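PDB 4H8Q: iron Transport-associated domain protein from Bacillus anthracis, which binds heme in one NEAT domain of the hemophore IsdX2, which probably scavenges heme for the bacterium by extracting it from methemoglobin. Local coordinates for residues Lys21-Lys26 and Gln121-Pro126; Phe65-Asn70 and Leu101-Lys106. The protein carries 1 engineered substitution. One frame throughout, in Å; residues are numbered along the deposited sequence.

Interaction 1: Lys21-Lys26 and Gln121-Pro126. With HEM (protoporphyrin IX containing Fe), chain B.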
loop_
_atom_site.group_PDB
_atom_site.type_symbol
_atom_site.label_atom_id
_atom_site.label_comp_id
_atom_site.label_asym_id
_atom_site.label_seq_id
_atom_site.Cartn_x
_atom_site.Cartn_y
_atom_site.Cartn_z
ATOM N N LYS A 21 0.522 6.277 6.324
ATOM C CA LYS A 21 0.639 7.350 5.356
ATOM C C LYS A 21 1.611 6.883 4.279
ATOM O O LYS A 21 2.523 6.096 4.560
ATOM C CB LYS A 21 1.195 8.613 6.033
ATOM C CG LYS A 21 0.246 9.274 7.013
ATOM C CD LYS A 21 0.945 10.404 7.767
ATOM C CE LYS A 21 0.004 11.084 8.762
ATOM N NZ LYS A 21 0.714 12.112 9.588
ATOM N N VAL A 22 1.412 7.349 3.053
ATOM C CA VAL A 22 2.386 7.131 1.993
ATOM C C VAL A 22 3.229 8.391 1.859
ATOM O O VAL A 22 2.690 9.486 1.715
ATOM C CB VAL A 22 1.712 6.816 0.649
ATOM C CG1 VAL A 22 2.760 6.466 -0.411
ATOM C CG2 VAL A 22 0.730 5.650 0.823
ATOM N N LEU A 23 4.545 8.212 1.894
ATOM C CA LEU A 23 5.491 9.324 1.881
ATOM C C LEU A 23 6.236 9.419 0.560
ATOM O O LEU A 23 6.554 8.412 -0.068
ATOM C CB LEU A 23 6.494 9.149 3.024
ATOM C CG LEU A 23 5.916 9.010 4.430
ATOM C CD1 LEU A 23 7.039 8.730 5.437
ATOM C CD2 LEU A 23 5.113 10.264 4.816
ATOM N N LYS A 24 6.519 10.645 0.132
ATOM C CA LYS A 24 7.358 10.870 -1.029
ATOM C C LYS A 24 8.751 10.281 -0.793
ATOM O O LYS A 24 9.288 10.381 0.309
ATOM C CB LYS A 24 7.421 12.375 -1.304
ATOM C CG LYS A 24 8.321 12.770 -2.443
ATOM C CD LYS A 24 8.219 14.271 -2.699
ATOM C CE LYS A 24 9.175 14.707 -3.793
ATOM N NZ LYS A 24 9.085 16.170 -4.038
ATOM N N ASP A 25 9.311 9.664 -1.828
ATOM C CA ASP A 25 10.552 8.895 -1.730
ATOM C C ASP A 25 11.661 9.668 -1.006
ATOM O O ASP A 25 12.001 10.785 -1.403
ATOM C CB ASP A 25 11.022 8.502 -3.130
ATOM C CG ASP A 25 12.227 7.564 -3.114
ATOM O OD1 ASP A 25 12.276 6.647 -2.267
ATOM O OD2 ASP A 25 13.121 7.747 -3.971
ATOM N N LYS A 26 12.196 9.065 0.056
ATOM C CA LYS A 26 13.326 9.625 0.809
ATOM C C LYS A 26 12.990 10.918 1.561
ATOM O O LYS A 26 13.886 11.701 1.894
ATOM C CB LYS A 26 14.539 9.836 -0.101
ATOM C CG LYS A 26 15.016 8.574 -0.813
ATOM C CD LYS A 26 16.290 8.851 -1.604
ATOM C CE LYS A 26 16.826 7.598 -2.280
ATOM N NZ LYS A 26 16.078 7.249 -3.521
ATOM N N GLN A 121 7.498 5.456 0.144
ATOM C CA GLN A 121 7.579 4.699 1.385
ATOM C C GLN A 121 6.236 4.681 2.092
ATOM O O GLN A 121 5.507 5.670 2.093
ATOM C CB GLN A 121 8.638 5.274 2.330
ATOM C CG GLN A 121 10.061 4.905 1.955
ATOM C CD GLN A 121 10.605 5.779 0.855
ATOM O OE1 GLN A 121 10.649 7.000 0.998
ATOM N NE2 GLN A 121 11.022 5.169 -0.250
ATOM N N ILE A 122 5.906 3.544 2.691
ATOM C CA ILE A 122 4.726 3.463 3.531
ATOM C C ILE A 122 5.166 3.508 4.985
ATOM O O ILE A 122 6.043 2.745 5.397
ATOM C CB ILE A 122 3.945 2.161 3.269
ATOM C CG1 ILE A 122 3.434 2.154 1.826
ATOM C CG2 ILE A 122 2.783 2.037 4.250
ATOM C CD1 ILE A 122 2.961 0.778 1.321
ATOM N N GLN A 123 4.568 4.407 5.759
ATOM C CA GLN A 123 4.832 4.460 7.194
ATOM C C GLN A 123 3.557 4.145 7.950
ATOM O O GLN A 123 2.585 4.887 7.870
ATOM C CB GLN A 123 5.361 5.831 7.619
ATOM C CG GLN A 123 5.731 5.895 9.093
ATOM C CD GLN A 123 7.231 5.793 9.316
ATOM O OE1 GLN A 123 7.973 6.741 9.048
ATOM N NE2 GLN A 123 7.688 4.639 9.799
ATOM N N PHE A 124 3.571 3.025 8.667
ATOM C CA PHE A 124 2.459 2.646 9.524
ATOM C C PHE A 124 2.599 3.352 10.861
ATOM O O PHE A 124 3.712 3.694 11.278
ATOM C CB PHE A 124 2.434 1.130 9.740
ATOM C CG PHE A 124 2.351 0.342 8.461
ATOM C CD1 PHE A 124 3.489 -0.177 7.881
ATOM C CD2 PHE A 124 1.125 0.133 7.841
ATOM C CE1 PHE A 124 3.423 -0.890 6.698
ATOM C CE2 PHE A 124 1.047 -0.586 6.658
ATOM C CZ PHE A 124 2.198 -1.098 6.093
ATOM N N ASP A 125 1.470 3.575 11.530
ATOM C CA ASP A 125 1.486 4.122 12.882
ATOM C C ASP A 125 0.562 3.307 13.775
ATOM O O ASP A 125 -0.609 3.647 13.939
ATOM C CB ASP A 125 1.075 5.596 12.880
ATOM C CG ASP A 125 1.182 6.230 14.256
ATOM O OD1 ASP A 125 1.510 5.509 15.220
ATOM O OD2 ASP A 125 0.926 7.446 14.372
ATOM N N PRO A 126 1.087 2.213 14.347
ATOM C CA PRO A 126 0.294 1.269 15.140
ATOM C C PRO A 126 -0.410 1.932 16.314
ATOM O O PRO A 126 -1.440 1.430 16.767
ATOM C CB PRO A 126 1.343 0.283 15.653
ATOM C CG PRO A 126 2.411 0.322 14.621
ATOM C CD PRO A 126 2.481 1.760 14.196
HETATM C CHA HEM B . 4.013 13.269 -8.541
HETATM C CHB HEM B . 0.099 15.168 -10.694
HETATM C CHC HEM B . -2.298 10.964 -10.173
HETATM C CHD HEM B . 1.380 9.248 -7.497
HETATM C C1A HEM B . 3.163 14.135 -9.175
HETATM C C2A HEM B . 3.475 15.497 -9.568
HETATM C C3A HEM B . 2.386 16.008 -10.152
HETATM C C4A HEM B . 1.355 14.996 -10.168
HETATM C CMA HEM B . 2.226 17.428 -10.735
HETATM C CAA HEM B . 4.824 16.220 -9.320
HETATM C CBA HEM B . 4.989 16.485 -7.823
HETATM C CGA HEM B . 3.869 17.335 -7.262
HETATM O O1A HEM B . 3.504 18.357 -7.896
HETATM O O2A HEM B . 3.339 17.021 -6.163
HETATM C C1B HEM B . -0.885 14.206 -10.714
HETATM C C2B HEM B . -2.226 14.403 -11.211
HETATM C C3B HEM B . -2.892 13.260 -11.072
HETATM C C4B HEM B . -1.997 12.278 -10.483
HETATM C CMB HEM B . -2.787 15.728 -11.780
HETATM C CAB HEM B . -4.365 13.051 -11.487
HETATM C CBB HEM B . -4.984 11.912 -11.190
HETATM C C1C HEM B . -1.526 10.141 -9.376
HETATM C C2C HEM B . -1.901 8.824 -8.894
HETATM C C3C HEM B . -0.889 8.345 -8.158
HETATM C C4C HEM B . 0.170 9.343 -8.144
HETATM C CMC HEM B . -3.239 8.108 -9.205
HETATM C CAC HEM B . -0.849 6.976 -7.449
HETATM C CBC HEM B . 0.288 6.568 -6.886
HETATM C C1D HEM B . 2.399 10.169 -7.559
HETATM C C2D HEM B . 3.678 9.974 -6.928
HETATM C C3D HEM B . 4.494 11.211 -7.244
HETATM C C4D HEM B . 3.633 12.045 -8.046
HETATM C CMD HEM B . 4.127 8.766 -6.095
HETATM C CAD HEM B . 5.941 11.503 -6.807
HETATM C CBD HEM B . 5.946 12.537 -5.692
HETATM C CGD HEM B . 5.154 12.075 -4.501
HETATM O O1D HEM B . 5.380 10.939 -3.989
HETATM O O2D HEM B . 4.294 12.873 -4.045
HETATM N NA HEM B . 1.869 13.863 -9.557
HETATM N NB HEM B . -0.777 12.896 -10.275
HETATM N NC HEM B . -0.264 10.421 -8.887
HETATM N ND HEM B . 2.404 11.402 -8.213
HETATM FE FE HEM B . 0.899 12.062 -9.429
#
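Gln121 faces Leu23, Asp25 and Lys26 where the chain of 21-26 leaves its pairing with strand 114-125, and its side chain follows that departing chain. Its CB starts beside Leu23, with the CB atoms of Gln121 and Leu23 4.5 Å apart on the face they share with Lys21 and Gln123. The bend at chi2 (81°) turns CD out of line with the start of the chain, and CD then lies 3.6 Å from Asp25 OD1. At the tip the amide splits its two functions. Gln121 OE1 accepts the backbone N-H of Lys26 at 2.7 Å, from a donor tilted somewhat out of the carbonyl plane. Gln121 NE2 donates to Asp25 OD1 at 2.8 Å, almost straight and within the amide plane, and takes the anti lone pair of that oxygen. The carboxylate is turned 51° against the amide. Its other oxygen, Asp25 OD2, is met on the syn side by Lys26 NZ at 3.0 Å, from well out of the carboxylate plane, in a salt bridge. Behind this clasp run paired backbone bonds between Lys21 and Gln123 and between Leu23 and Gln121, flanking the non-hydrogen-bonded pair Val22-Ile122. Leu23 CD1 packs on Gln123 CB at 4.0 Å, while Gln123 OE1 is held by Lys100. Lys24 points away from 121-126, and its CB lies 3.7 Å from heme O1D. The pairing joins the first and last strands of the NEAT fold, closing its barrel-like sheet. With both ends of one buried amide bonded, the turn at Asp25-Lys26 is tied to the last strand immediately after the residue that borders a heme propionate.

Interaction 2: Phe65-Asn70 and Leu101-Lys106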
loop_
_atom_site.group_PDB
_atom_site.type_symbol
_atom_site.label_atom_id
_atom_site.label_comp_id
_atom_site.label_asym_id
_atom_site.label_seq_id
_atom_site.Cartn_x
_atom_site.Cartn_y
_atom_site.Cartn_z
ATOM N N PHE A 65 1.712 -2.167 -8.545
ATOM C CA PHE A 65 2.013 -1.809 -7.168
ATOM C C PHE A 65 2.891 -2.882 -6.541
ATOM O O PHE A 65 2.510 -4.055 -6.500
ATOM C CB PHE A 65 0.737 -1.619 -6.336
ATOM C CG PHE A 65 1.015 -1.283 -4.904
ATOM C CD1 PHE A 65 1.549 -0.043 -4.566
ATOM C CD2 PHE A 65 0.809 -2.211 -3.903
ATOM C CE1 PHE A 65 1.831 0.274 -3.251
ATOM C CE2 PHE A 65 1.091 -1.904 -2.575
ATOM C CZ PHE A 65 1.593 -0.660 -2.248
ATOM N N GLN A 66 4.067 -2.484 -6.061
ATOM C CA GLN A 66 5.027 -3.455 -5.537
ATOM C C GLN A 66 5.544 -3.028 -4.172
ATOM O O GLN A 66 5.621 -1.835 -3.863
ATOM C CB GLN A 66 6.202 -3.603 -6.505
ATOM C CG GLN A 66 5.782 -3.983 -7.901
ATOM C CD GLN A 66 6.952 -4.088 -8.852
ATOM O OE1 GLN A 66 8.026 -3.540 -8.602
ATOM N NE2 GLN A 66 6.744 -4.787 -9.960
ATOM N N THR A 67 5.902 -3.999 -3.341
ATOM C CA THR A 67 6.537 -3.675 -2.077
ATOM C C THR A 67 7.827 -4.469 -1.940
ATOM O O THR A 67 8.005 -5.494 -2.602
ATOM C CB THR A 67 5.615 -3.947 -0.873
ATOM O OG1 THR A 67 5.306 -5.345 -0.802
ATOM C CG2 THR A 67 4.325 -3.160 -1.001
ATOM N N GLU A 68 8.730 -3.981 -1.100
ATOM C CA GLU A 68 10.027 -4.634 -0.939
ATOM C C GLU A 68 9.861 -5.920 -0.153
ATOM O O GLU A 68 9.251 -5.930 0.917
ATOM C CB GLU A 68 11.030 -3.712 -0.240
ATOM C CG GLU A 68 12.427 -4.331 -0.099
ATOM C CD GLU A 68 13.531 -3.297 0.071
ATOM O OE1 GLU A 68 13.237 -2.162 0.497
ATOM O OE2 GLU A 68 14.699 -3.624 -0.226
ATOM N N LYS A 69 10.407 -6.999 -0.699
ATOM C CA LYS A 69 10.328 -8.313 -0.079
ATOM C C LYS A 69 11.622 -9.061 -0.364
ATOM O O LYS A 69 11.973 -9.282 -1.526
ATOM C CB LYS A 69 9.139 -9.090 -0.650
ATOM C CG LYS A 69 9.036 -10.535 -0.170
ATOM C CD LYS A 69 8.014 -11.310 -0.990
ATOM C CE LYS A 69 7.905 -12.758 -0.534
ATOM N NZ LYS A 69 7.427 -12.874 0.874
ATOM N N ASN A 70 12.334 -9.435 0.695
ATOM C CA ASN A 70 13.573 -10.195 0.554
ATOM C C ASN A 70 14.563 -9.525 -0.394
ATOM O O ASN A 70 15.015 -10.136 -1.366
ATOM C CB ASN A 70 13.277 -11.621 0.079
ATOM C CG ASN A 70 12.423 -12.402 1.064
ATOM O OD1 ASN A 70 12.567 -12.260 2.281
ATOM N ND2 ASN A 70 11.525 -13.231 0.541
ATOM N N LEU A 101 8.336 1.079 4.874
ATOM C CA LEU A 101 8.333 0.001 3.898
ATOM C C LEU A 101 8.452 0.620 2.519
ATOM O O LEU A 101 7.662 1.492 2.164
ATOM C CB LEU A 101 7.032 -0.796 4.008
ATOM C CG LEU A 101 6.822 -1.905 2.973
ATOM C CD1 LEU A 101 7.906 -2.996 3.070
ATOM C CD2 LEU A 101 5.437 -2.506 3.133
ATOM N N ASN A 102 9.458 0.206 1.755
ATOM C CA ASN A 102 9.619 0.712 0.399
ATOM C C ASN A 102 8.608 0.092 -0.547
ATOM O O ASN A 102 8.337 -1.108 -0.483
ATOM C CB ASN A 102 11.025 0.439 -0.122
ATOM C CG ASN A 102 12.080 1.224 0.618
ATOM O OD1 ASN A 102 11.884 2.399 0.945
ATOM N ND2 ASN A 102 13.213 0.580 0.889
ATOM N N ALA A 103 8.058 0.913 -1.435
ATOM C CA ALA A 103 7.114 0.424 -2.428
ATOM C C ALA A 103 7.334 1.150 -3.745
ATOM O O ALA A 103 8.042 2.159 -3.803
ATOM C CB ALA A 103 5.681 0.617 -1.945
ATOM N N LYS A 104 6.742 0.615 -4.801
ATOM C CA LYS A 104 6.835 1.204 -6.127
ATOM C C LYS A 104 5.440 1.210 -6.707
ATOM O O LYS A 104 4.636 0.308 -6.440
ATOM C CB LYS A 104 7.733 0.361 -7.028
ATOM C CG LYS A 104 9.213 0.438 -6.672
ATOM C CD LYS A 104 10.014 -0.584 -7.457
ATOM C CE LYS A 104 11.508 -0.401 -7.225
ATOM N NZ LYS A 104 11.975 0.919 -7.756
ATOM N N VAL A 105 5.145 2.228 -7.501
ATOM C CA VAL A 105 3.831 2.341 -8.120
ATOM C C VAL A 105 3.989 2.782 -9.573
ATOM O O VAL A 105 4.870 3.583 -9.895
ATOM C CB VAL A 105 2.911 3.310 -7.323
ATOM C CG1 VAL A 105 3.442 4.764 -7.365
ATOM C CG2 VAL A 105 1.475 3.222 -7.819
ATOM N N LYS A 106 3.164 2.223 -10.458
ATOM C CA LYS A 106 3.087 2.685 -11.836
ATOM C C LYS A 106 1.687 3.218 -12.088
ATOM O O LYS A 106 0.701 2.571 -11.751
ATOM C CB LYS A 106 3.424 1.571 -12.824
ATOM C CG LYS A 106 3.452 2.020 -14.277
ATOM C CD LYS A 106 3.994 0.908 -15.162
ATOM C CE LYS A 106 4.215 1.369 -16.598
ATOM N NZ LYS A 106 2.937 1.401 -17.351
HETATM O O HOH W 1 11.413 -1.745 2.765
#
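Phe65 and Ala103 meet obliquely on the buried face of the strand pair, where ring atom Phe65 CE1 touches Ala103 CB at 4.1 Å. Phe65 CD1 comes 3.6 Å from Lys104 O, also at a slant to the ring. Beyond these segments the ring packs against Val90 and Met33. The other flat groups are the Glu68 carboxylate and Asn102 amide, which lie side by side, pointing the same way, with planes 31° apart. Asn102 ND2 gives Glu68 OE1 a 2.8 Å bond, close to the amide plane and nearly head-on to the C-O bond. A water also donates to Glu68 OE1 and accepts from Asn102 N, both at 2.9 Å. Gln66 and Lys104 exchange backbone bonds, and the N-H of Glu68 reaches Asn102 O. Gln66 OE1 lies 3.7 Å from Lys104 CD, whereas the polar tips turn elsewhere: Gln66 NE2 to Asp75, Lys104 NZ to Asp119. This is an antiparallel beta ladder between strands 62-69 and 101-109. The face of Phe65, Thr67, Ala103 and Val105 is buried; near the end of the ladder one Glu68 oxygen, gripped by an amide and a water, adds a side-chain bond between the strands.

The two contacts are joined through strands 101-109 and 114-125, consecutive in the chain and adjacent in the sheet, and their centres lie about 12 Å apart. Leu101 O probably accepts a hydrogen bond from Ile122 N at 2.8 Å. A weak one, 3.1 Å from Gln121 NE2 to Asn102 OD1, gives the amide that clasps Asp25 a second partner and ties it to the amide paired with Glu68. Inside, Ile122 CD1 packs on Phe65 CZ at 4.1 Å. Both contacts reach the heme pocket: interaction 1 supplies Lys24 beside a propionate, and interaction 2 supplies Val105, with the Phe65 side chain about 7 Å from the heme between nearest atoms.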